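Local coordinates for DUF3863 domain-containing protein (Parabacteroides distasonis, PDB 3LM3) that is of unknown function but is probably a carbohydrate-active enzyme, a glycoside hydrolase or deacetylase, at residues 26-31 with 110-115; 32-37 with 41-46. All coordinates share one frame; numbering follows the deposited sequence.

Contact 1 of 2, residues 26-31 with 110-115; sequences CIMIRT and PGYFPA
The side chain of Met-28, present as selenomethionine, runs straight from strand 21-29 to the phenol ring of Tyr-112. Its CG stands anti to the backbone N (chi1 180°) and the rest of the chain is extended, which carries the terminal methyl well beyond the strand. CE ends 4.3 Å from the centroid of the Tyr-112 ring, 27° from the ring normal, and so makes a CH-pi contact over the face. SE lies obliquely to the same ring, in a Met-aromatic contact nearer the phenolic end; it is 3.5 Å from Tyr-112 CZ and 3.3 Å from Tyr-112 OH. This end of the ring is the tightly packed part of the contact. At its edge, near the ring plane, Arg-30 NH1 is 2.9 Å from Tyr-112 OH, and the guanidinium is turned 75° against the ring. Packing is sparser toward the turn itself, where Met-28 CE meets Gly-111 CA at 3.9 Å and the backbones stay apart, with 8.0 Å between Arg-30 CA and Gly-111 CA. All four touching residues are buried, so the loose side faces more protein rather than solvent. The contact sits where strand 21-29 of the parallel sheet gives way to loop at its C-terminal end, facing the turn that follows strand 105-108. In the beta/alpha barrels of glycoside hydrolases and related esterases this end of the strands commonly carries the active site; whether these residues take part is not established. Tyr-112 OH is hydrogen-bonded to Glu-287, and Arg-30 NE forms a salt bridge with Glu-47. The chemistry thus implies a buried polar cluster of phenol, guanidinium and carboxylates beside a selenium-aromatic contact, with the phenol oxygen belonging to both.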
ATOM      1  N   CYS A  26       3.567  -1.451   8.829  1.00  5.66           N
ATOM      2  CA  CYS A  26       2.519  -1.203   9.814  1.00  6.24           C
ATOM      3  C   CYS A  26       2.046  -2.528  10.404  1.00  6.84           C
ATOM      4  O   CYS A  26       1.858  -3.514   9.673  1.00  6.87           O
ATOM      5  CB  CYS A  26       1.339  -0.495   9.181  1.00  7.68           C
ATOM      6  SG  CYS A  26      -0.169  -0.427  10.203  1.00  7.61           S
ATOM      7  N   ILE A  27       1.907  -2.551  11.724  1.00  6.87           N
ATOM      8  CA  ILE A  27       1.245  -3.652  12.435  1.00  6.72           C
ATOM      9  C   ILE A  27      -0.138  -3.166  12.869  1.00  6.20           C
ATOM     10  O   ILE A  27      -0.241  -2.105  13.542  1.00  6.93           O
ATOM     11  CB  ILE A  27       2.071  -4.166  13.653  1.00  7.61           C
ATOM     12  CG1 ILE A  27       3.404  -4.730  13.179  1.00  7.26           C
ATOM     13  CG2 ILE A  27       1.267  -5.238  14.427  1.00  8.71           C
ATOM     14  CD1 ILE A  27       4.314  -5.133  14.282  1.00  9.68           C
HETATM   15  N   MSE A  28      -1.185  -3.889  12.477  1.00  6.43           N
HETATM   16  CA  MSE A  28      -2.572  -3.517  12.727  1.00  6.93           C
HETATM   17  C   MSE A  28      -3.107  -4.210  13.977  1.00  6.61           C
HETATM   18  O   MSE A  28      -2.907  -5.429  14.160  1.00  7.45           O
HETATM   19  CB  MSE A  28      -3.461  -3.885  11.556  1.00  7.54           C
HETATM   20  CG  MSE A  28      -4.911  -3.547  11.709  1.00 10.73           C
HETATM   21 SE   MSE A  28      -5.903  -4.163  10.164  0.75  9.74          SE
HETATM   22  CE  MSE A  28      -7.519  -3.140  10.481  1.00 10.69           C
ATOM     23  N   ILE A  29      -3.763  -3.429  14.824  1.00  6.72           N
ATOM     24  CA  ILE A  29      -4.432  -3.902  16.036  1.00  8.06           C
ATOM     25  C   ILE A  29      -5.940  -3.649  15.875  1.00  6.96           C
ATOM     26  O   ILE A  29      -6.369  -2.558  15.528  1.00  7.09           O
ATOM     27  CB  ILE A  29      -3.946  -3.160  17.282  1.00  7.83           C
ATOM     28  CG1 ILE A  29      -2.417  -3.174  17.410  1.00 10.86           C
ATOM     29  CG2 ILE A  29      -4.626  -3.734  18.546  1.00  7.43           C
ATOM     30  CD1 ILE A  29      -1.793  -4.499  17.493  1.00 13.26           C
ATOM     31  N   ARG A  30      -6.770  -4.660  16.146  1.00  6.22           N
ATOM     32  CA  ARG A  30      -8.221  -4.588  15.892  1.00  7.24           C
ATOM     33  C   ARG A  30      -8.965  -5.487  16.864  1.00  8.13           C
ATOM     34  O   ARG A  30      -8.331  -6.237  17.591  1.00  7.72           O
ATOM     35  CB  ARG A  30      -8.519  -4.972  14.431  1.00  7.07           C
ATOM     36  CG  ARG A  30      -8.208  -6.406  14.078  1.00  7.58           C
ATOM     37  CD  ARG A  30      -7.951  -6.597  12.604  1.00  8.30           C
ATOM     38  NE  ARG A  30      -8.023  -7.999  12.251  1.00  8.06           N
ATOM     39  CZ  ARG A  30      -7.749  -8.476  11.042  1.00  7.60           C
ATOM     40  NH1 ARG A  30      -7.307  -7.672  10.083  1.00  8.83           N
ATOM     41  NH2 ARG A  30      -7.937  -9.784  10.814  1.00  9.80           N
ATOM     42  N   THR A  31     -10.303  -5.412  16.881  1.00  7.89           N
ATOM     43  CA  THR A  31     -11.151  -6.316  17.650  1.00  7.19           C
ATOM     44  C   THR A  31     -11.909  -7.275  16.746  1.00  9.05           C
ATOM     45  O   THR A  31     -12.360  -8.318  17.197  1.00  9.60           O
ATOM     46  CB  THR A  31     -12.143  -5.608  18.602  1.00  8.36           C
ATOM     47  OG1 THR A  31     -13.355  -5.243  17.914  1.00  8.36           O
ATOM     48  CG2 THR A  31     -11.517  -4.409  19.351  1.00  9.26           C
ATOM     49  N   PRO A 110      -8.726   2.439  10.130  1.00  7.21           N
ATOM     50  CA  PRO A 110     -10.177   2.195  10.148  1.00  8.46           C
ATOM     51  C   PRO A 110     -10.649   1.022   9.286  1.00  8.15           C
ATOM     52  O   PRO A 110     -11.518   1.183   8.435  1.00  8.36           O
ATOM     53  CB  PRO A 110     -10.750   3.532   9.650  1.00  6.87           C
ATOM     54  CG  PRO A 110      -9.690   4.122   8.856  1.00  8.47           C
ATOM     55  CD  PRO A 110      -8.423   3.760   9.570  1.00  7.29           C
ATOM     56  N   GLY A 111     -10.096  -0.169   9.504  1.00  7.46           N
ATOM     57  CA  GLY A 111     -10.732  -1.399   8.991  1.00  8.36           C
ATOM     58  C   GLY A 111     -10.737  -1.603   7.495  1.00  9.10           C
ATOM     59  O   GLY A 111     -11.622  -2.278   6.965  1.00  7.66           O
ATOM     60  N   TYR A 112      -9.750  -1.025   6.841  1.00  7.67           N
ATOM     61  CA  TYR A 112      -9.424  -1.158   5.411  1.00  7.23           C
ATOM     62  C   TYR A 112     -10.340  -0.438   4.437  1.00  7.94           C
ATOM     63  O   TYR A 112      -9.855   0.105   3.440  1.00  9.01           O
ATOM     64  CB  TYR A 112      -9.355  -2.630   4.975  1.00  8.61           C
ATOM     65  CG  TYR A 112      -8.451  -3.567   5.727  1.00  8.75           C
ATOM     66  CD1 TYR A 112      -7.104  -3.645   5.467  1.00 10.10           C
ATOM     67  CD2 TYR A 112      -8.970  -4.407   6.699  1.00 10.87           C
ATOM     68  CE1 TYR A 112      -6.291  -4.590   6.156  1.00  9.25           C
ATOM     69  CE2 TYR A 112      -8.189  -5.336   7.366  1.00 10.13           C
ATOM     70  CZ  TYR A 112      -6.873  -5.426   7.070  1.00  8.67           C
ATOM     71  OH  TYR A 112      -6.127  -6.399   7.715  1.00 11.50           O
ATOM     72  N   PHE A 113     -11.645  -0.474   4.705  1.00  7.76           N
ATOM     73  CA  PHE A 113     -12.671  -0.108   3.727  1.00  9.42           C
ATOM     74  C   PHE A 113     -13.558   1.090   4.097  1.00  8.80           C
ATOM     75  O   PHE A 113     -14.717   1.146   3.690  1.00  9.07           O
ATOM     76  CB  PHE A 113     -13.566  -1.333   3.466  1.00 10.13           C
ATOM     77  CG  PHE A 113     -12.814  -2.584   3.118  1.00  9.88           C
ATOM     78  CD1 PHE A 113     -12.017  -2.648   1.985  1.00 13.41           C
ATOM     79  CD2 PHE A 113     -12.877  -3.687   3.965  1.00 11.06           C
ATOM     80  CE1 PHE A 113     -11.295  -3.810   1.698  1.00 18.78           C
ATOM     81  CE2 PHE A 113     -12.184  -4.846   3.670  1.00 12.10           C
ATOM     82  CZ  PHE A 113     -11.391  -4.898   2.549  1.00 12.04           C
ATOM     83  N   PRO A 114     -13.044   2.098   4.837  1.00  8.64           N
ATOM     84  CA  PRO A 114     -14.018   3.062   5.368  1.00  8.60           C
ATOM     85  C   PRO A 114     -14.801   3.853   4.317  1.00  9.00           C
ATOM     86  O   PRO A 114     -16.031   4.041   4.483  1.00  8.96           O
ATOM     87  CB  PRO A 114     -13.155   3.978   6.247  1.00  8.66           C
ATOM     88  CG  PRO A 114     -11.817   3.852   5.744  1.00  8.15           C
ATOM     89  CD  PRO A 114     -11.676   2.427   5.266  1.00  7.03           C
ATOM     90  N   ALA A 115     -14.144   4.289   3.259  1.00  8.31           N
ATOM     91  CA  ALA A 115     -14.840   5.162   2.281  1.00 10.81           C
ATOM     92  C   ALA A 115     -15.893   4.391   1.502  1.00  9.98           C
ATOM     93  O   ALA A 115     -16.755   4.980   0.894  1.00  8.92           O
ATOM     94  CB  ALA A 115     -13.901   5.788   1.348  1.00 10.12           C
TER

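Contact 2 of 2, residues 32-37 with 41-46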
ATOM      1  N   THR A  32     -12.095  -6.905  15.495  1.00  8.00           N
ATOM      2  CA  THR A  32     -12.715  -7.740  14.450  1.00  7.76           C
ATOM      3  C   THR A  32     -12.034  -7.352  13.127  1.00  8.51           C
ATOM      4  O   THR A  32     -11.358  -6.299  13.068  1.00  9.27           O
ATOM      5  CB  THR A  32     -14.241  -7.521  14.335  1.00  7.52           C
ATOM      6  OG1 THR A  32     -14.498  -6.201  13.821  1.00  8.50           O
ATOM      7  CG2 THR A  32     -14.966  -7.686  15.651  1.00  9.07           C
ATOM      8  N   PRO A  33     -12.149  -8.170  12.059  1.00  8.73           N
ATOM      9  CA  PRO A  33     -11.273  -7.932  10.929  1.00  8.91           C
ATOM     10  C   PRO A  33     -11.491  -6.676  10.112  1.00 10.16           C
ATOM     11  O   PRO A  33     -10.516  -6.072   9.669  1.00 10.89           O
ATOM     12  CB  PRO A  33     -11.468  -9.172  10.042  1.00 10.46           C
ATOM     13  CG  PRO A  33     -11.861 -10.227  10.981  1.00 10.07           C
ATOM     14  CD  PRO A  33     -12.711  -9.535  12.019  1.00 10.16           C
ATOM     15  N   TRP A  34     -12.748  -6.287   9.907  1.00 10.69           N
ATOM     16  CA  TRP A  34     -13.089  -5.224   8.947  1.00  9.34           C
ATOM     17  C   TRP A  34     -14.014  -4.207   9.607  1.00  9.44           C
ATOM     18  O   TRP A  34     -15.134  -3.922   9.130  1.00 10.24           O
ATOM     19  CB  TRP A  34     -13.779  -5.818   7.706  1.00 10.27           C
ATOM     20  CG  TRP A  34     -12.964  -6.799   6.886  1.00 12.57           C
ATOM     21  CD1 TRP A  34     -11.623  -6.953   6.875  1.00 13.43           C
ATOM     22  CD2 TRP A  34     -13.487  -7.753   5.941  1.00 15.43           C
ATOM     23  NE1 TRP A  34     -11.260  -7.954   5.972  1.00 16.08           N
ATOM     24  CE2 TRP A  34     -12.390  -8.447   5.389  1.00 18.09           C
ATOM     25  CE3 TRP A  34     -14.775  -8.068   5.499  1.00 19.15           C
ATOM     26  CZ2 TRP A  34     -12.538  -9.455   4.431  1.00 25.25           C
ATOM     27  CZ3 TRP A  34     -14.923  -9.083   4.539  1.00 20.99           C
ATOM     28  CH2 TRP A  34     -13.808  -9.749   4.018  1.00 21.25           C
ATOM     29  N   GLU A  35     -13.580  -3.671  10.735  1.00  8.44           N
ATOM     30  CA  GLU A  35     -14.396  -2.725  11.496  1.00  8.00           C
ATOM     31  C   GLU A  35     -14.012  -1.302  11.081  1.00  7.78           C
ATOM     32  O   GLU A  35     -13.088  -0.679  11.608  1.00  8.40           O
ATOM     33  CB  GLU A  35     -14.374  -2.978  13.000  1.00  8.05           C
ATOM     34  CG  GLU A  35     -12.958  -3.057  13.617  1.00  8.32           C
ATOM     35  CD  GLU A  35     -12.935  -3.548  15.038  1.00  8.04           C
ATOM     36  OE1 GLU A  35     -13.987  -4.027  15.569  1.00  9.03           O
ATOM     37  OE2 GLU A  35     -11.863  -3.426  15.661  1.00  9.00           O
ATOM     38  N   VAL A  36     -14.760  -0.790  10.114  1.00  8.43           N
ATOM     39  CA  VAL A  36     -14.521   0.556   9.583  1.00  7.62           C
ATOM     40  C   VAL A  36     -15.058   1.638  10.498  1.00  7.56           C
ATOM     41  O   VAL A  36     -14.649   2.799  10.396  1.00  8.64           O
ATOM     42  CB  VAL A  36     -15.167   0.706   8.190  1.00  7.32           C
ATOM     43  CG1 VAL A  36     -14.507  -0.243   7.154  1.00  8.52           C
ATOM     44  CG2 VAL A  36     -16.671   0.505   8.200  1.00  8.02           C
ATOM     45  N   SER A  37     -15.945   1.277  11.424  1.00  7.90           N
ATOM     46  CA  SER A  37     -16.405   2.197  12.455  1.00  7.45           C
ATOM     47  C   SER A  37     -16.716   1.410  13.718  1.00  9.05           C
ATOM     48  O   SER A  37     -16.434   0.214  13.785  1.00  9.51           O
ATOM     49  CB  SER A  37     -17.600   3.018  11.953  1.00  9.19           C
ATOM     50  OG  SER A  37     -17.920   4.042  12.872  1.00  9.16           O
ATOM     51  N   LYS A  41     -19.116  -3.431  11.451  1.00 10.87           N
ATOM     52  CA  LYS A  41     -18.188  -4.543  11.515  1.00 10.91           C
ATOM     53  C   LYS A  41     -18.499  -5.427  10.344  1.00 10.92           C
ATOM     54  O   LYS A  41     -19.465  -6.185  10.373  1.00 15.62           O
ATOM     55  CB  LYS A  41     -18.334  -5.275  12.833  1.00 11.99           C
ATOM     56  CG  LYS A  41     -17.977  -4.476  14.044  1.00 13.04           C
ATOM     57  CD  LYS A  41     -18.325  -5.268  15.306  1.00 14.52           C
ATOM     58  CE  LYS A  41     -17.711  -4.681  16.517  1.00 15.62           C
ATOM     59  NZ  LYS A  41     -18.153  -5.422  17.736  1.00 23.46           N
ATOM     60  N   LEU A  42     -17.745  -5.296   9.272  1.00 11.00           N
ATOM     61  CA  LEU A  42     -18.128  -5.938   8.014  1.00 12.78           C
ATOM     62  C   LEU A  42     -17.801  -7.449   7.994  1.00 16.80           C
ATOM     63  O   LEU A  42     -18.278  -8.185   7.135  1.00 18.58           O
ATOM     64  CB  LEU A  42     -17.506  -5.208   6.823  1.00 14.52           C
ATOM     65  CG  LEU A  42     -17.748  -3.685   6.751  1.00 14.76           C
ATOM     66  CD1 LEU A  42     -16.770  -3.048   5.747  1.00 17.23           C
ATOM     67  CD2 LEU A  42     -19.203  -3.429   6.396  1.00 17.76           C
ATOM     68  N   HIS A  43     -16.992  -7.889   8.957  1.00 14.93           N
ATOM     69  CA  HIS A  43     -16.615  -9.293   9.123  1.00 14.49           C
ATOM     70  C   HIS A  43     -17.007  -9.707  10.522  1.00 13.30           C
ATOM     71  O   HIS A  43     -16.750  -8.972  11.480  1.00 13.30           O
ATOM     72  CB  HIS A  43     -15.111  -9.421   8.952  1.00 15.59           C
ATOM     73  CG  HIS A  43     -14.646 -10.826   8.772  1.00 17.34           C
ATOM     74  ND1 HIS A  43     -14.773 -11.783   9.759  1.00 14.68           N
ATOM     75  CD2 HIS A  43     -14.079 -11.444   7.711  1.00 22.71           C
ATOM     76  CE1 HIS A  43     -14.301 -12.934   9.303  1.00 15.75           C
ATOM     77  NE2 HIS A  43     -13.860 -12.751   8.071  1.00 24.32           N
ATOM     78  N   PRO A  44     -17.641 -10.878  10.685  1.00 14.92           N
ATOM     79  CA  PRO A  44     -18.195 -11.255  11.975  1.00 14.62           C
ATOM     80  C   PRO A  44     -17.236 -11.818  13.028  1.00 13.68           C
ATOM     81  O   PRO A  44     -17.621 -11.964  14.185  1.00 16.42           O
ATOM     82  CB  PRO A  44     -19.233 -12.345  11.601  1.00 15.15           C
ATOM     83  CG  PRO A  44     -18.744 -12.886  10.382  1.00 15.47           C
ATOM     84  CD  PRO A  44     -18.040 -11.811   9.619  1.00 17.42           C
ATOM     85  N   ARG A  45     -15.995 -12.087  12.647  1.00 14.68           N
ATOM     86  CA  ARG A  45     -15.086 -12.766  13.564  1.00 13.94           C
ATOM     87  C   ARG A  45     -14.689 -11.910  14.772  1.00 15.23           C
ATOM     88  O   ARG A  45     -14.153 -10.816  14.620  1.00 13.95           O
ATOM     89  CB  ARG A  45     -13.828 -13.216  12.839  1.00 14.33           C
ATOM     90  CG  ARG A  45     -12.828 -13.938  13.757  1.00 12.96           C
ATOM     91  CD  ARG A  45     -11.463 -13.874  13.143  1.00 13.77           C
ATOM     92  NE  ARG A  45     -11.374 -14.648  11.916  1.00 14.95           N
ATOM     93  CZ  ARG A  45     -10.495 -14.443  10.946  1.00 15.40           C
ATOM     94  NH1 ARG A  45      -9.639 -13.424  10.977  1.00 13.29           N
ATOM     95  NH2 ARG A  45     -10.493 -15.261   9.895  1.00 17.84           N
ATOM     96  N   ASP A  46     -14.906 -12.439  15.964  1.00 10.47           N
ATOM     97  CA  ASP A  46     -14.505 -11.813  17.221  1.00  9.74           C
ATOM     98  C   ASP A  46     -13.042 -12.178  17.486  1.00 11.09           C
ATOM     99  O   ASP A  46     -12.725 -13.348  17.727  1.00 13.52           O
ATOM    100  CB  ASP A  46     -15.402 -12.306  18.344  1.00 10.72           C
ATOM    101  CG  ASP A  46     -15.003 -11.800  19.714  1.00 14.00           C
ATOM    102  OD1 ASP A  46     -13.977 -11.127  19.887  1.00 14.31           O
ATOM    103  OD2 ASP A  46     -15.730 -12.075  20.707  1.00 17.69           O
TER
HETATM  104  O   HOH W   1     -15.324  -6.726  11.209  1.00 10.26           O
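One face of the Trp-34 indole receives the edge of the His-43 imidazole, led by CD2. The planes stand at 89° and the centroid of the indole six-membered ring is 5.0 Å from that of the His-43 ring, which defines a T-shaped, edge-to-face pair. The imidazole in turn has Pro-33 over one face, CG lying 3.8 Å from the centroid of the His-43 ring in a CH-pi contact, while at its edge Arg-45 N donates to His-43 ND1 (3.2 Å) almost exactly in the ring plane. With ND1 used as an acceptor, the rotation of the ring is fixed; the first torsion, CG anti to the backbone N (chi1 -166°), turns its face to Pro-33 and its CD2 edge to the indole. Trp-34 also meets Phe-113 edge-to-face. Both segments belong to the irregular beta-alpha loop joining strand 21-29 to helix 53-64, folded back on itself with a single beta bridge, Glu-35 with Lys-41. Next to it Leu-42 N donates to Trp-34 O at 3.0 Å; the bond is nearly straight at hydrogen (169°), but the donor sits above the carbonyl plane. Beyond it Leu-42 CD1 packs 3.9 Å from Val-36 CG1. Beside that direct bond a water accepts from the N atoms of Trp-34 and His-43, bridging the two backbones, and donates to Thr-32 OG1 as third partner. Thr-32 OG1 donates a hydrogen bond to Glu-35 OE1 (2.8 Å), meeting it from above the carboxylate plane. Thr-31 and Asn-79 also bond to that oxygen, and Thr-77 to OE2, so the carboxylate is held by hydroxyl and amide groups. Lys-41 runs alongside Glu-35 in the same direction, yet NZ remains 4.9 Å from Glu-35 OE1, too far for a salt bridge.

How the contacts relate
Contact 1 is entirely buried, about 13 Å from the centre of the chain to the centre of the contact, whereas contact 2 is partly buried, at about 20 Å, and includes exposed residues. Both involve the chain leaving strand 21-29: contact 1 sets its end against a turn distant in sequence, and contact 2 folds the following loop on itself. Selenium and a phenol dominate the inner contact; the outer one relies instead on an indole, an imidazole and a proline, with a backbone bond and a bridging water. They touch directly, Tyr-112 CE2 lying 3.4 Å from Pro-33 O. Arg-30 and Arg-45 come close but share Glu-47 as salt-bridge partner, which would offset their like charges.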